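Local coordinates for NIF3-related protein (Bacillus cereus, PDB 2GX8) that is of unknown biochemical function but, as a Nif3-family protein, binds two zinc ions at a dimetal site and carries a domain thought to be regulatory, at residues S26-G31 and P63-L68; S36-M41 and Y124-N129; E75-E80 and S387-D392; A86-A91 and D120-A125. One frame throughout, in Å; residues are numbered along the deposited sequence.

Interaction 1 of 4, residues S26-G31 and P63-L68; sequences SKIPNG and PVRHVL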
loop_
_atom_site.group_PDB
_atom_site.type_symbol
_atom_site.label_atom_id
_atom_site.label_comp_id
_atom_site.label_asym_id
_atom_site.label_seq_id
_atom_site.Cartn_x
_atom_site.Cartn_y
_atom_site.Cartn_z
ATOM N N SER C 26 -52.055 14.205 17.879
ATOM C CA SER C 26 -50.905 13.549 17.189
ATOM C C SER C 26 -50.245 14.463 16.158
ATOM O O SER C 26 -50.921 15.192 15.421
ATOM C CB SER C 26 -51.324 12.217 16.539
ATOM O OG SER C 26 -51.500 11.197 17.519
ATOM N N LYS C 27 -48.916 14.403 16.137
ATOM C CA LYS C 27 -48.058 15.165 15.232
ATOM C C LYS C 27 -47.499 14.267 14.103
ATOM O O LYS C 27 -47.125 13.106 14.350
ATOM C CB LYS C 27 -46.885 15.740 16.046
ATOM C CG LYS C 27 -45.699 16.249 15.228
ATOM C CD LYS C 27 -44.482 16.405 16.106
ATOM C CE LYS C 27 -43.297 16.875 15.312
ATOM N NZ LYS C 27 -42.150 17.078 16.226
ATOM N N ILE C 28 -47.452 14.801 12.877
ATOM C CA ILE C 28 -46.826 14.101 11.754
ATOM C C ILE C 28 -45.361 14.522 11.810
ATOM O O ILE C 28 -45.041 15.710 11.682
ATOM C CB ILE C 28 -47.434 14.464 10.381
ATOM C CG1 ILE C 28 -48.939 14.175 10.350
ATOM C CG2 ILE C 28 -46.742 13.690 9.277
ATOM C CD1 ILE C 28 -49.602 14.502 9.019
ATOM N N PRO C 29 -44.465 13.551 12.024
ATOM C CA PRO C 29 -43.049 13.826 12.174
ATOM C C PRO C 29 -42.337 13.936 10.852
ATOM O O PRO C 29 -42.899 13.588 9.818
ATOM C CB PRO C 29 -42.544 12.563 12.858
ATOM C CG PRO C 29 -43.377 11.505 12.263
ATOM C CD PRO C 29 -44.751 12.110 12.131
ATOM N N ASN C 30 -41.105 14.421 10.893
ATOM C CA ASN C 30 -40.304 14.457 9.698
ATOM C C ASN C 30 -39.383 13.236 9.712
ATOM O O ASN C 30 -39.354 12.496 10.694
ATOM C CB ASN C 30 -39.578 15.803 9.528
ATOM C CG ASN C 30 -38.467 16.019 10.529
ATOM O OD1 ASN C 30 -37.941 15.084 11.114
ATOM N ND2 ASN C 30 -38.074 17.263 10.694
ATOM N N GLY C 31 -38.650 13.004 8.635
ATOM C CA GLY C 31 -37.755 11.851 8.572
ATOM C C GLY C 31 -36.711 11.814 9.675
ATOM O O GLY C 31 -36.445 10.738 10.237
ATOM N N PRO C 63 -42.430 15.828 5.905
ATOM C CA PRO C 63 -43.440 15.024 6.636
ATOM C C PRO C 63 -43.493 13.554 6.203
ATOM O O PRO C 63 -43.587 13.275 5.007
ATOM C CB PRO C 63 -44.763 15.721 6.288
ATOM C CG PRO C 63 -44.362 17.118 5.996
ATOM C CD PRO C 63 -43.044 17.008 5.266
ATOM N N VAL C 64 -43.439 12.632 7.169
ATOM C CA VAL C 64 -43.434 11.181 6.891
ATOM C C VAL C 64 -44.631 10.477 7.556
ATOM O O VAL C 64 -44.632 10.279 8.771
ATOM C CB VAL C 64 -42.108 10.524 7.369
ATOM C CG1 VAL C 64 -42.089 9.019 7.054
ATOM C CG2 VAL C 64 -40.898 11.205 6.753
ATOM N N ARG C 65 -45.643 10.110 6.767
ATOM C CA ARG C 65 -46.847 9.452 7.287
ATOM C C ARG C 65 -46.706 7.937 7.352
ATOM O O ARG C 65 -47.425 7.286 8.097
ATOM C CB ARG C 65 -48.064 9.746 6.403
ATOM C CG ARG C 65 -48.397 11.208 6.127
ATOM C CD ARG C 65 -49.499 11.265 5.053
ATOM N NE ARG C 65 -49.761 12.592 4.480
ATOM C CZ ARG C 65 -50.583 13.495 5.012
ATOM N NH1 ARG C 65 -51.205 13.239 6.160
ATOM N NH2 ARG C 65 -50.775 14.670 4.409
ATOM N N HIS C 66 -45.821 7.377 6.533
ATOM C CA HIS C 66 -45.627 5.929 6.431
ATOM C C HIS C 66 -44.186 5.604 6.148
ATOM O O HIS C 66 -43.551 6.287 5.356
ATOM C CB HIS C 66 -46.412 5.340 5.264
ATOM C CG HIS C 66 -47.897 5.385 5.424
ATOM N ND1 HIS C 66 -48.647 6.499 5.107
ATOM C CD2 HIS C 66 -48.777 4.434 5.813
ATOM C CE1 HIS C 66 -49.922 6.243 5.330
ATOM N NE2 HIS C 66 -50.027 4.995 5.756
ATOM N N VAL C 67 -43.689 4.541 6.774
ATOM C CA VAL C 67 -42.295 4.072 6.599
ATOM C C VAL C 67 -42.294 2.573 6.266
ATOM O O VAL C 67 -43.148 1.834 6.767
ATOM C CB VAL C 67 -41.470 4.296 7.898
ATOM C CG1 VAL C 67 -40.001 4.115 7.674
ATOM C CG2 VAL C 67 -41.729 5.730 8.457
ATOM N N LEU C 68 -41.332 2.122 5.441
ATOM C CA LEU C 68 -41.227 0.708 5.086
ATOM C C LEU C 68 -39.913 0.081 5.579
ATOM O O LEU C 68 -38.816 0.629 5.337
ATOM C CB LEU C 68 -41.322 0.525 3.560
ATOM C CG LEU C 68 -41.402 -0.889 2.972
ATOM C CD1 LEU C 68 -42.710 -1.570 3.367
ATOM C CD2 LEU C 68 -41.278 -0.855 1.446
#
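V64 sits against the chain of residues 29-31, and its backbone and side chain both take part. Its N donates to P29 O over 2.9 Å in a straight bond (166° at the hydrogen), aimed nearly along the carbonyl's own direction. The same oxygen also receives a longer CA-H...O contact from P63 CA at 3.5 Å. N30 and P63 thereby form a single bridge, which goes no further along the chain. Followed outward, V64 CB lies 4.0 Å from P29 O, beside the acceptor that its own N uses. From there the two methyls part. CG2, standing opposite the carbonyl carbon about the CA-CB bond, presses on the backbone of G31 and comes to 3.4 Å from the N of G31, the first residue of helix 31-38. CG1 goes the other way and packs on N87, beside strand 88-91.

On the more open side, I28 sends its branches to different neighbours. CG2 rests 4.1 Å from P63 CB, while CD1 reaches the extended R65 side chain and stops 3.5 Å from NH1, an oblique approach to the guanidinium with no polar bond in it. P29 is buried, its CD 3.8 Å from V64 O and its ring also packed on I34 and V382.

N30 turns its amide from this contact and uses OD1 to accept from E33 N. This is an N-cap, and the bridge beside it joins the start of helix 31-38 to the lead-in of strand 66-70, an inner strand of the sheet that runs through this part of the Nif3 fold.

Interaction 2 of 4, residues S36-M41 and Y124-N129; sequences SLFESM and YAAHTN
F38 and Y124 both carry CG trans to the backbone N (chi1 171° and 176°), and this throws their rings toward one another between segment 36-41 and strand 122-125. F38 CE1 comes to 3.7 Å from Y124 CE1, at the rim of the tyrosine ring and close to its plane. The ring planes are almost perpendicular, at 85°, but with centroids 5.7 Å apart the pair is oblique, neither stacked nor edge-to-face. Further on, F38 CZ meets the methyl of A126, CB, at 3.5 Å, a tight apolar contact just past the end of strand 122-125.

Helix 31-38 thus covers the sheet at strand 122-125, where the chain leads on into the zinc site: A126 O accepts from ND1 of H92, a zinc ligand, so that A126 is a second-shell residue for the metal. F38 is further covered by Y42 and by V367 of helix 362-377.

The polar half of the contact belongs to E39. Its side chain, extended beyond CG, brings OE1 to the edge of the tyrosine, where Y124 OH donates a very short bond of 2.5 Å. The carboxylate is tilted only moderately from the ring plane, and E39 CG lies 3.2 Å from the same OH, so the phenol tip is closely packed as well as bonded. E39 OE1 has K44 NZ as a second, long and weak ionic partner, which may help to keep the carboxylate negatively charged.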
loop_
_atom_site.group_PDB
_atom_site.type_symbol
_atom_site.label_atom_id
_atom_site.label_comp_id
_atom_site.label_asym_id
_atom_site.label_seq_id
_atom_site.Cartn_x
_atom_site.Cartn_y
_atom_site.Cartn_z
ATOM N N SER C 36 -34.011 9.469 14.119
ATOM C CA SER C 36 -33.410 9.711 15.420
ATOM C C SER C 36 -33.928 8.713 16.464
ATOM O O SER C 36 -33.207 8.357 17.386
ATOM C CB SER C 36 -33.655 11.142 15.874
ATOM O OG SER C 36 -32.782 11.465 16.923
ATOM N N LEU C 37 -35.168 8.258 16.303
ATOM C CA LEU C 37 -35.750 7.254 17.200
ATOM C C LEU C 37 -35.324 5.839 16.838
ATOM O O LEU C 37 -35.376 4.942 17.679
ATOM C CB LEU C 37 -37.277 7.332 17.214
ATOM C CG LEU C 37 -37.905 8.514 17.967
ATOM C CD1 LEU C 37 -39.419 8.490 17.838
ATOM C CD2 LEU C 37 -37.509 8.487 19.445
ATOM N N PHE C 38 -34.933 5.628 15.581
ATOM C CA PHE C 38 -34.463 4.323 15.129
ATOM C C PHE C 38 -33.064 4.109 15.656
ATOM O O PHE C 38 -32.710 3.010 16.098
ATOM C CB PHE C 38 -34.434 4.233 13.590
ATOM C CG PHE C 38 -33.753 2.988 13.067
ATOM C CD1 PHE C 38 -32.449 3.039 12.569
ATOM C CD2 PHE C 38 -34.396 1.754 13.110
ATOM C CE1 PHE C 38 -31.799 1.883 12.105
ATOM C CE2 PHE C 38 -33.766 0.597 12.648
ATOM C CZ PHE C 38 -32.461 0.657 12.149
ATOM N N GLU C 39 -32.270 5.170 15.591
ATOM C CA GLU C 39 -30.882 5.128 16.021
ATOM C C GLU C 39 -30.716 5.002 17.532
ATOM O O GLU C 39 -29.626 4.691 18.001
ATOM C CB GLU C 39 -30.103 6.317 15.450
ATOM C CG GLU C 39 -29.910 6.190 13.945
ATOM C CD GLU C 39 -29.300 7.404 13.269
ATOM O OE1 GLU C 39 -29.277 7.404 12.016
ATOM O OE2 GLU C 39 -28.872 8.367 13.956
ATOM N N SER C 40 -31.789 5.223 18.284
ATOM C CA SER C 40 -31.733 5.036 19.727
ATOM C C SER C 40 -31.601 3.531 20.004
ATOM O O SER C 40 -30.971 3.111 20.984
ATOM C CB SER C 40 -32.988 5.599 20.402
ATOM O OG SER C 40 -34.154 4.868 20.044
ATOM N N MET C 41 -32.186 2.726 19.123
ATOM C CA MET C 41 -32.147 1.278 19.249
ATOM C C MET C 41 -30.960 0.690 18.477
ATOM O O MET C 41 -30.413 -0.341 18.849
ATOM C CB MET C 41 -33.444 0.674 18.706
ATOM C CG MET C 41 -34.728 1.262 19.284
ATOM S SD MET C 41 -36.223 0.450 18.656
ATOM C CE MET C 41 -36.215 0.860 16.913
ATOM N N TYR C 124 -32.642 4.722 3.658
ATOM C CA TYR C 124 -31.753 4.760 4.795
ATOM C C TYR C 124 -31.177 3.369 5.043
ATOM O O TYR C 124 -31.926 2.381 5.085
ATOM C CB TYR C 124 -32.536 5.289 6.014
ATOM C CG TYR C 124 -31.768 5.307 7.318
ATOM C CD1 TYR C 124 -31.732 4.167 8.136
ATOM C CD2 TYR C 124 -31.110 6.447 7.750
ATOM C CE1 TYR C 124 -31.059 4.153 9.325
ATOM C CE2 TYR C 124 -30.418 6.441 8.969
ATOM C CZ TYR C 124 -30.410 5.284 9.741
ATOM O OH TYR C 124 -29.746 5.224 10.935
ATOM N N ALA C 125 -29.859 3.256 5.200
ATOM C CA ALA C 125 -29.295 1.921 5.436
ATOM C C ALA C 125 -28.950 1.669 6.895
ATOM O O ALA C 125 -28.324 2.497 7.550
ATOM C CB ALA C 125 -28.093 1.687 4.579
ATOM N N ALA C 126 -29.370 0.516 7.397
ATOM C CA ALA C 126 -29.044 0.099 8.751
ATOM C C ALA C 126 -28.434 -1.282 8.639
ATOM O O ALA C 126 -29.132 -2.284 8.811
ATOM C CB ALA C 126 -30.282 0.027 9.539
ATOM N N HIS C 127 -27.141 -1.350 8.342
ATOM C CA HIS C 127 -26.522 -2.640 8.099
ATOM C C HIS C 127 -25.936 -3.335 9.325
ATOM O O HIS C 127 -26.694 -3.896 10.105
ATOM C CB HIS C 127 -25.585 -2.590 6.873
ATOM C CG HIS C 127 -25.147 -3.939 6.376
ATOM N ND1 HIS C 127 -23.915 -4.153 5.783
ATOM C CD2 HIS C 127 -25.752 -5.150 6.427
ATOM C CE1 HIS C 127 -23.789 -5.433 5.476
ATOM N NE2 HIS C 127 -24.885 -6.063 5.865
ATOM N N THR C 128 -24.621 -3.301 9.526
ATOM C CA THR C 128 -24.051 -4.045 10.655
ATOM C C THR C 128 -24.523 -3.594 12.023
ATOM O O THR C 128 -24.470 -4.367 12.974
ATOM C CB THR C 128 -22.524 -4.149 10.632
ATOM O OG1 THR C 128 -21.980 -2.848 10.405
ATOM C CG2 THR C 128 -22.060 -5.130 9.536
ATOM N N ASN C 129 -24.971 -2.357 12.137
ATOM C CA ASN C 129 -25.517 -1.919 13.426
ATOM C C ASN C 129 -26.777 -2.728 13.871
ATOM O O ASN C 129 -27.049 -2.834 15.056
ATOM C CB ASN C 129 -25.734 -0.385 13.478
ATOM C CG ASN C 129 -26.627 0.152 12.334
ATOM O OD1 ASN C 129 -27.509 0.976 12.569
ATOM N ND2 ASN C 129 -26.394 -0.309 11.106
#

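Interaction 3 of 4, residues E75-E80 and S387-D392; sequences EEVVDE and SQLHTD
E80 and S387 point at each other from helix and loop, and the carboxylate of E80 reaches two successive residues of the loop. Its side chain is stretched out, CG opposite the backbone N (chi1 -171°), carrying the head group clear of the helix. OE2 accepts from S387 OG at 2.6 Å and OE1 from Q388 N at 3.1 Å, the latter nearly linear at 176°. Both oxygens use the syn lone pair, the one on the side of the other oxygen, so the two donors approach the head group in a fork.

L389 points at the helix and meets it with CD1, which touches E76 CB at 3.7 Å; the still closer approach of this methyl to E76 O is unusually tight and doubtful in detail. The carboxylate of E76 bends away from this spot. V77 CG2 fills the inner side, 3.9 Å from S387 OG and more loosely 4.4 Å from T391 CG2; V77 also packs on L68 and A70 of strand 66-70. T391 directs its hydroxyl to D72 and also packs on Y339 of the second subunit.

Two donors would help to stabilise the E80 carboxylate as an anion and to fix its rotation. Because one donor is a backbone N-H, the grip probably helps to hold the path of the chain just after strand 383-386, where K364 NZ also bonds S387 O.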
loop_
_atom_site.group_PDB
_atom_site.type_symbol
_atom_site.label_atom_id
_atom_site.label_comp_id
_atom_site.label_asym_id
_atom_site.label_seq_id
_atom_site.Cartn_x
_atom_site.Cartn_y
_atom_site.Cartn_z
ATOM N N GLU C 75 -36.498 -3.248 -6.944
ATOM C CA GLU C 75 -37.486 -2.353 -7.531
ATOM C C GLU C 75 -38.922 -2.658 -7.049
ATOM O O GLU C 75 -39.695 -1.727 -6.799
ATOM C CB GLU C 75 -37.398 -2.304 -9.054
ATOM C CG GLU C 75 -38.050 -1.040 -9.596
ATOM C CD GLU C 75 -37.804 -0.815 -11.057
ATOM O OE1 GLU C 75 -37.122 -1.658 -11.675
ATOM O OE2 GLU C 75 -38.285 0.211 -11.593
ATOM N N GLU C 76 -39.237 -3.949 -6.865
ATOM C CA GLU C 76 -40.561 -4.374 -6.415
ATOM C C GLU C 76 -40.829 -3.858 -5.015
ATOM O O GLU C 76 -41.980 -3.600 -4.668
ATOM C CB GLU C 76 -40.747 -5.897 -6.473
ATOM C CG GLU C 76 -40.844 -6.530 -7.868
ATOM C CD GLU C 76 -39.505 -6.623 -8.626
ATOM O OE1 GLU C 76 -38.424 -6.522 -7.996
ATOM O OE2 GLU C 76 -39.535 -6.815 -9.869
ATOM N N VAL C 77 -39.776 -3.725 -4.209
ATOM C CA VAL C 77 -39.898 -3.171 -2.843
ATOM C C VAL C 77 -40.234 -1.665 -2.913
ATOM O O VAL C 77 -41.042 -1.161 -2.118
ATOM C CB VAL C 77 -38.627 -3.424 -1.970
ATOM C CG1 VAL C 77 -38.642 -2.562 -0.704
ATOM C CG2 VAL C 77 -38.489 -4.886 -1.616
ATOM N N VAL C 78 -39.623 -0.965 -3.881
ATOM C CA VAL C 78 -39.886 0.455 -4.106
ATOM C C VAL C 78 -41.336 0.639 -4.606
ATOM O O VAL C 78 -42.023 1.568 -4.166
ATOM C CB VAL C 78 -38.830 1.135 -5.051
ATOM C CG1 VAL C 78 -39.077 2.629 -5.136
ATOM C CG2 VAL C 78 -37.414 0.936 -4.535
ATOM N N ASP C 79 -41.808 -0.250 -5.492
ATOM C CA ASP C 79 -43.201 -0.197 -5.960
ATOM C C ASP C 79 -44.135 -0.315 -4.757
ATOM O O ASP C 79 -45.199 0.303 -4.734
ATOM C CB ASP C 79 -43.574 -1.340 -6.926
ATOM C CG ASP C 79 -42.910 -1.239 -8.290
ATOM O OD1 ASP C 79 -42.449 -0.146 -8.702
ATOM O OD2 ASP C 79 -42.882 -2.287 -8.973
ATOM N N GLU C 80 -43.735 -1.125 -3.773
ATOM C CA GLU C 80 -44.547 -1.366 -2.576
ATOM C C GLU C 80 -44.651 -0.117 -1.707
ATOM O O GLU C 80 -45.700 0.178 -1.134
ATOM C CB GLU C 80 -43.957 -2.505 -1.760
ATOM C CG GLU C 80 -44.850 -2.975 -0.624
ATOM C CD GLU C 80 -44.194 -4.032 0.240
ATOM O OE1 GLU C 80 -44.930 -4.883 0.792
ATOM O OE2 GLU C 80 -42.945 -4.022 0.344
ATOM N N SER C 387 -42.158 -4.909 4.775
ATOM C CA SER C 387 -42.247 -5.373 3.390
ATOM C C SER C 387 -42.608 -6.841 3.287
ATOM O O SER C 387 -42.012 -7.687 3.958
ATOM C CB SER C 387 -40.922 -5.160 2.703
ATOM O OG SER C 387 -41.012 -5.526 1.343
ATOM N N GLN C 388 -43.582 -7.141 2.439
ATOM C CA GLN C 388 -44.085 -8.496 2.311
ATOM C C GLN C 388 -43.342 -9.299 1.257
ATOM O O GLN C 388 -43.379 -10.544 1.251
ATOM C CB GLN C 388 -45.569 -8.460 1.947
ATOM C CG GLN C 388 -46.490 -7.763 2.930
ATOM C CD GLN C 388 -46.791 -8.579 4.176
ATOM O OE1 GLN C 388 -45.917 -8.836 5.012
ATOM N NE2 GLN C 388 -48.060 -8.945 4.331
ATOM N N LEU C 389 -42.664 -8.582 0.373
ATOM C CA LEU C 389 -41.974 -9.201 -0.737
ATOM C C LEU C 389 -40.856 -10.150 -0.334
ATOM O O LEU C 389 -40.083 -9.887 0.577
ATOM C CB LEU C 389 -41.482 -8.133 -1.705
ATOM C CG LEU C 389 -42.671 -7.249 -2.074
ATOM C CD1 LEU C 389 -42.266 -6.240 -3.102
ATOM C CD2 LEU C 389 -43.870 -8.077 -2.572
ATOM N N HIS C 390 -40.812 -11.270 -1.028
ATOM C CA HIS C 390 -39.821 -12.287 -0.810
ATOM C C HIS C 390 -38.599 -11.955 -1.691
ATOM O O HIS C 390 -38.731 -11.875 -2.913
ATOM C CB HIS C 390 -40.438 -13.627 -1.205
ATOM C CG HIS C 390 -39.535 -14.794 -0.983
ATOM N ND1 HIS C 390 -39.314 -15.335 0.268
ATOM C CD2 HIS C 390 -38.792 -15.523 -1.846
ATOM C CE1 HIS C 390 -38.472 -16.348 0.165
ATOM N NE2 HIS C 390 -38.143 -16.486 -1.107
ATOM N N THR C 391 -37.422 -11.773 -1.098
ATOM C CA THR C 391 -36.256 -11.392 -1.902
ATOM C C THR C 391 -35.083 -12.371 -1.941
ATOM O O THR C 391 -33.964 -11.959 -2.218
ATOM C CB THR C 391 -35.708 -10.007 -1.497
ATOM O OG1 THR C 391 -35.393 -10.022 -0.099
ATOM C CG2 THR C 391 -36.733 -8.904 -1.762
ATOM N N ASP C 392 -35.343 -13.648 -1.681
ATOM C CA ASP C 392 -34.325 -14.666 -1.760
ATOM C C ASP C 392 -34.090 -14.932 -3.241
ATOM O O ASP C 392 -35.020 -15.294 -3.969
ATOM C CB ASP C 392 -34.841 -15.939 -1.099
ATOM C CG ASP C 392 -33.728 -16.941 -0.735
ATOM O OD1 ASP C 392 -34.071 -17.930 -0.063
ATOM O OD2 ASP C 392 -32.531 -16.746 -1.068
#

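Interaction 4 of 4, residues A86-A91 and D120-A125; sequences ANVIIA and DIAIYA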
loop_
_atom_site.group_PDB
_atom_site.type_symbol
_atom_site.label_atom_id
_atom_site.label_comp_id
_atom_site.label_asym_id
_atom_site.label_seq_id
_atom_site.Cartn_x
_atom_site.Cartn_y
_atom_site.Cartn_z
ATOM N N ALA C 86 -45.279 5.444 1.442
ATOM C CA ALA C 86 -44.089 5.496 2.269
ATOM C C ALA C 86 -43.017 6.310 1.573
ATOM O O ALA C 86 -42.592 5.992 0.455
ATOM C CB ALA C 86 -43.579 4.084 2.564
ATOM N N ASN C 87 -42.545 7.357 2.222
ATOM C CA ASN C 87 -41.489 8.129 1.587
ATOM C C ASN C 87 -40.136 7.951 2.264
ATOM O O ASN C 87 -39.249 8.801 2.114
ATOM C CB ASN C 87 -41.887 9.612 1.444
ATOM C CG ASN C 87 -42.212 10.262 2.763
ATOM O OD1 ASN C 87 -42.389 9.588 3.769
ATOM N ND2 ASN C 87 -42.301 11.590 2.765
ATOM N N VAL C 88 -40.010 6.862 3.030
ATOM C CA VAL C 88 -38.766 6.475 3.697
ATOM C C VAL C 88 -38.737 4.972 3.818
ATOM O O VAL C 88 -39.664 4.367 4.395
ATOM C CB VAL C 88 -38.596 7.000 5.148
ATOM C CG1 VAL C 88 -37.308 6.433 5.757
ATOM C CG2 VAL C 88 -38.570 8.550 5.232
ATOM N N ILE C 89 -37.667 4.374 3.293
ATOM C CA ILE C 89 -37.457 2.949 3.435
ATOM C C ILE C 89 -36.223 2.692 4.326
ATOM O O ILE C 89 -35.119 3.216 4.057
ATOM C CB ILE C 89 -37.229 2.253 2.065
ATOM C CG1 ILE C 89 -38.422 2.499 1.119
ATOM C CG2 ILE C 89 -36.994 0.811 2.278
ATOM C CD1 ILE C 89 -38.268 1.894 -0.323
ATOM N N ILE C 90 -36.410 1.929 5.400
ATOM C CA ILE C 90 -35.286 1.561 6.234
ATOM C C ILE C 90 -34.910 0.171 5.810
ATOM O O ILE C 90 -35.668 -0.784 6.006
ATOM C CB ILE C 90 -35.608 1.592 7.724
ATOM C CG1 ILE C 90 -35.832 3.013 8.167
ATOM C CG2 ILE C 90 -34.432 1.035 8.548
ATOM C CD1 ILE C 90 -36.246 3.110 9.591
ATOM N N ALA C 91 -33.724 0.056 5.224
ATOM C CA ALA C 91 -33.242 -1.213 4.696
ATOM C C ALA C 91 -32.017 -1.696 5.415
ATOM O O ALA C 91 -31.182 -0.883 5.809
ATOM C CB ALA C 91 -32.910 -1.050 3.236
ATOM N N ASP C 120 -39.486 10.890 -4.756
ATOM C CA ASP C 120 -39.127 11.497 -3.460
ATOM C C ASP C 120 -39.075 10.464 -2.321
ATOM O O ASP C 120 -39.591 10.724 -1.228
ATOM C CB ASP C 120 -40.091 12.643 -3.087
ATOM C CG ASP C 120 -40.045 13.802 -4.064
ATOM O OD1 ASP C 120 -39.101 13.835 -4.864
ATOM O OD2 ASP C 120 -40.939 14.710 -4.020
ATOM N N ILE C 121 -38.470 9.299 -2.583
ATOM C CA ILE C 121 -38.365 8.258 -1.565
ATOM C C ILE C 121 -36.977 8.233 -0.954
ATOM O O ILE C 121 -36.002 8.089 -1.677
ATOM C CB ILE C 121 -38.671 6.870 -2.116
ATOM C CG1 ILE C 121 -40.131 6.810 -2.563
ATOM C CG2 ILE C 121 -38.390 5.780 -1.040
ATOM C CD1 ILE C 121 -40.490 5.453 -3.133
ATOM N N ALA C 122 -36.907 8.384 0.373
ATOM C CA ALA C 122 -35.655 8.389 1.087
ATOM C C ALA C 122 -35.259 6.945 1.372
ATOM O O ALA C 122 -36.107 6.114 1.677
ATOM C CB ALA C 122 -35.786 9.173 2.363
ATOM N N ILE C 123 -33.970 6.653 1.231
ATOM C CA ILE C 123 -33.444 5.317 1.453
ATOM C C ILE C 123 -32.401 5.437 2.563
ATOM O O ILE C 123 -31.410 6.158 2.440
ATOM C CB ILE C 123 -32.818 4.743 0.176
ATOM C CG1 ILE C 123 -33.848 4.657 -0.958
ATOM C CG2 ILE C 123 -32.176 3.344 0.436
ATOM C CD1 ILE C 123 -35.016 3.752 -0.638
ATOM N N TYR C 124 -32.642 4.722 3.658
ATOM C CA TYR C 124 -31.753 4.760 4.795
ATOM C C TYR C 124 -31.177 3.369 5.043
ATOM O O TYR C 124 -31.926 2.381 5.085
ATOM C CB TYR C 124 -32.536 5.289 6.014
ATOM C CG TYR C 124 -31.768 5.307 7.318
ATOM C CD1 TYR C 124 -31.732 4.167 8.136
ATOM C CD2 TYR C 124 -31.110 6.447 7.750
ATOM C CE1 TYR C 124 -31.059 4.153 9.325
ATOM C CE2 TYR C 124 -30.418 6.441 8.969
ATOM C CZ TYR C 124 -30.410 5.284 9.741
ATOM O OH TYR C 124 -29.746 5.224 10.935
ATOM N N ALA C 125 -29.859 3.256 5.200
ATOM C CA ALA C 125 -29.295 1.921 5.436
ATOM C C ALA C 125 -28.950 1.669 6.895
ATOM O O ALA C 125 -28.324 2.497 7.550
ATOM C CB ALA C 125 -28.093 1.687 4.579
HETATM O O HOH W 1 -41.220 12.529 0.119
#
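N87 O receives the first of four backbone bonds that tie strands 88-91 and 122-125, the two strands of a beta-alpha-beta unit around helix 108-118, together in parallel. A122 N donates to it at 2.9 Å, from well above the carbonyl plane. The ladder then alternates: I89 N to A122 O at 2.8 Å, Y124 N to I89 O, and A91 N to Y124 O. CA-H...O contacts, such as V88 CA to A122 O at 3.4 Å, fill in between.

Apolar pairs cover both faces. On one, V88 CG2 meets A122 CB at 4.0 Å, and I90 CG2 lies alongside Y124 CD1. On the other, I89 holds CG1 opposite its carbonyl carbon (chi1 -58°), carrying CD1 to 3.8 Å from I123 CD1; the I121 side chain runs obliquely to it, CG2 3.9 Å from I89 CG1.

One water accepts from N87 ND2 and donates to D120 O at 2.8 Å; ND2 also bonds P63 O. D120 ends helix 108-118 in a Schellman motif, its carboxylate paired with K118 of the third subunit.

Buried among apolar side chains, the ladder groups satisfy one another, while V88 and I90 bond strand 66-70 and I123 bonds Q56; water enters at the N87/D120 end.

In the fold
Interactions 1, 2 and 4 gather on one mixed sheet, with strand order 54-56, 122-125, 88-91, 66-70, 383-386. Interaction 4 pairs two inner strands, 12 Å between centres from each of interactions 1 and 2; it meets interaction 1 through bonds between L68 and strand 88-91 and shares Y124 and A125 with interaction 2. Interaction 3, its centre 21 Å from that of interaction 1, joins helix 75-84 to the loop after 383-386, the outermost strand within this chain, with the T391 side chain about 10 Å from a bound zinc ion. Interaction 1 closes before 3 and 4 open, and 2 crosses 1 and 3, so N- and C-terminal parts of the chain meet on one sheet.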